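Local coordinates for protein UL37 (Suid herpesvirus 1, PDB 4K70) that serves as an inner tegument protein of the herpesvirus particle, probably helping to control viral trafficking, and binds metal ions such as calcium, at residues 154-159 with 187-192. Residues are numbered along the deposited sequence; the frame is centred on the assembly and turned at random.
Sequences VPPEQT and HTNWAL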
loop_
_atom_site.group_PDB
_atom_site.type_symbol
_atom_site.label_atom_id
_atom_site.label_comp_id
_atom_site.label_asym_id
_atom_site.label_seq_id
_atom_site.Cartn_x
_atom_site.Cartn_y
_atom_site.Cartn_z
ATOM N N VAL A 154 9.369 6.537 -8.201
ATOM C CA VAL A 154 9.403 5.082 -8.144
ATOM C C VAL A 154 8.030 4.482 -8.454
ATOM O O VAL A 154 7.019 4.913 -7.896
ATOM C CB VAL A 154 9.820 4.601 -6.745
ATOM C CG1 VAL A 154 9.935 3.096 -6.729
ATOM C CG2 VAL A 154 11.133 5.256 -6.320
ATOM N N PRO A 155 7.983 3.477 -9.339
ATOM C CA PRO A 155 6.690 2.813 -9.546
ATOM C C PRO A 155 6.266 2.116 -8.259
ATOM O O PRO A 155 7.076 1.409 -7.674
ATOM C CB PRO A 155 6.991 1.783 -10.636
ATOM C CG PRO A 155 8.270 2.276 -11.303
ATOM C CD PRO A 155 9.044 2.950 -10.220
ATOM N N PRO A 156 5.020 2.329 -7.808
ATOM C CA PRO A 156 4.520 1.714 -6.573
ATOM C C PRO A 156 4.732 0.193 -6.525
ATOM O O PRO A 156 4.896 -0.391 -5.454
ATOM C CB PRO A 156 3.030 2.036 -6.627
ATOM C CG PRO A 156 2.986 3.345 -7.330
ATOM C CD PRO A 156 4.017 3.220 -8.412
ATOM N N GLU A 157 4.738 -0.424 -7.696
ATOM C CA GLU A 157 4.795 -1.873 -7.829
ATOM C C GLU A 157 6.199 -2.376 -7.551
ATOM O O GLU A 157 6.398 -3.524 -7.166
ATOM C CB GLU A 157 4.359 -2.255 -9.246
ATOM C CG GLU A 157 3.235 -1.346 -9.788
ATOM C CD GLU A 157 3.741 -0.260 -10.737
ATOM O OE1 GLU A 157 4.644 -0.577 -11.550
ATOM O OE2 GLU A 157 3.227 0.895 -10.695
ATOM N N GLN A 158 7.170 -1.490 -7.710
ATOM C CA GLN A 158 8.574 -1.853 -7.636
ATOM C C GLN A 158 9.042 -2.027 -6.209
ATOM O O GLN A 158 9.980 -2.780 -5.929
ATOM C CB GLN A 158 9.410 -0.765 -8.307
ATOM C CG GLN A 158 10.901 -0.862 -8.062
ATOM C CD GLN A 158 11.670 0.133 -8.900
ATOM O OE1 GLN A 158 11.365 0.330 -10.081
ATOM N NE2 GLN A 158 12.660 0.777 -8.296
ATOM N N THR A 159 8.391 -1.320 -5.299
ATOM C CA THR A 159 8.880 -1.266 -3.940
ATOM C C THR A 159 8.878 -2.622 -3.225
ATOM O O THR A 159 9.868 -2.979 -2.586
ATOM C CB THR A 159 8.087 -0.259 -3.103
ATOM O OG1 THR A 159 7.950 0.970 -3.835
ATOM C CG2 THR A 159 8.816 -0.014 -1.804
ATOM N N HIS A 187 4.657 3.169 4.211
ATOM C CA HIS A 187 5.864 3.967 4.417
ATOM C C HIS A 187 6.617 4.393 3.161
ATOM O O HIS A 187 7.660 5.044 3.250
ATOM C CB HIS A 187 6.802 3.255 5.417
ATOM C CG HIS A 187 6.263 3.251 6.813
ATOM N ND1 HIS A 187 5.380 2.295 7.266
ATOM C CD2 HIS A 187 6.404 4.146 7.821
ATOM C CE1 HIS A 187 5.021 2.584 8.508
ATOM N NE2 HIS A 187 5.633 3.699 8.869
ATOM N N THR A 188 6.090 4.056 1.989
ATOM C CA THR A 188 6.771 4.393 0.741
ATOM C C THR A 188 5.896 5.097 -0.313
ATOM O O THR A 188 6.353 6.029 -0.973
ATOM C CB THR A 188 7.399 3.127 0.107
ATOM O OG1 THR A 188 6.364 2.159 -0.117
ATOM C CG2 THR A 188 8.442 2.524 1.044
ATOM N N ASN A 189 4.657 4.645 -0.483
ATOM C CA ASN A 189 3.786 5.145 -1.563
ATOM C C ASN A 189 3.509 6.658 -1.555
ATOM O O ASN A 189 3.377 7.290 -2.616
ATOM C CB ASN A 189 2.445 4.402 -1.556
ATOM C CG ASN A 189 2.547 3.007 -2.129
ATOM O OD1 ASN A 189 3.326 2.763 -3.038
ATOM N ND2 ASN A 189 1.761 2.084 -1.597
ATOM N N TRP A 190 3.395 7.220 -0.355
ATOM C CA TRP A 190 3.033 8.620 -0.177
ATOM C C TRP A 190 3.996 9.548 -0.918
ATOM O O TRP A 190 3.627 10.655 -1.304
ATOM C CB TRP A 190 3.020 8.968 1.316
ATOM C CG TRP A 190 4.366 8.817 1.904
ATOM C CD1 TRP A 190 4.897 7.687 2.440
ATOM C CD2 TRP A 190 5.390 9.816 1.965
ATOM N NE1 TRP A 190 6.188 7.922 2.849
ATOM C CE2 TRP A 190 6.515 9.222 2.564
ATOM C CE3 TRP A 190 5.460 11.158 1.573
ATOM C CZ2 TRP A 190 7.704 9.921 2.787
ATOM C CZ3 TRP A 190 6.643 11.852 1.794
ATOM C CH2 TRP A 190 7.747 11.232 2.394
ATOM N N ALA A 191 5.219 9.080 -1.143
ATOM C CA ALA A 191 6.278 9.929 -1.684
ATOM C C ALA A 191 6.148 10.199 -3.184
ATOM O O ALA A 191 6.716 11.172 -3.696
ATOM C CB ALA A 191 7.638 9.327 -1.374
ATOM N N LEU A 192 5.424 9.336 -3.895
ATOM C CA LEU A 192 5.329 9.460 -5.354
ATOM C C LEU A 192 4.740 10.816 -5.812
ATOM O O LEU A 192 5.354 11.520 -6.612
ATOM C CB LEU A 192 4.565 8.273 -5.951
ATOM C CG LEU A 192 4.236 8.353 -7.450
ATOM C CD1 LEU A 192 5.506 8.456 -8.280
ATOM C CD2 LEU A 192 3.382 7.161 -7.872
HETATM O O HOH W 1 5.317 0.861 -1.957
#
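P156 and L192 make the apolar, buried half of this contact, in which a short, weakly bonded helical turn (156-159) meets the type I beta turn T188-A191 that joins helices 175-188 and 191-201 of the all-helical UL37 N-terminal half. Their side chains cross at about a right angle, with L192 CD2 3.9 Å from P156 CG. L192 has CG anti to the backbone N (chi1 173°), which carries its branched tip across to the proline, while CD1 rests against V154 O. Proline suits a place near the start of the turn, where a missing N-H costs little, and its ring gives leucine a rigid apolar surface; P333 and L334 of helix 333-342 add to this patch. N189 is buried too: its ND2 bonds to Y388 O, beside the calcium-binding D386 and D387, while OD1 accepts from a water and has P156 CB as apolar neighbour at 3.7 Å. Toward the partly exposed side T159 and T188 meet tip to tip, their methyls packing across the gap while T188 OG1 bonds to V184 O. Here the segments are linked through that water, which donates to N189 OD1 at 3.0 Å and makes a weak 3.2 Å bond to T159 OG1.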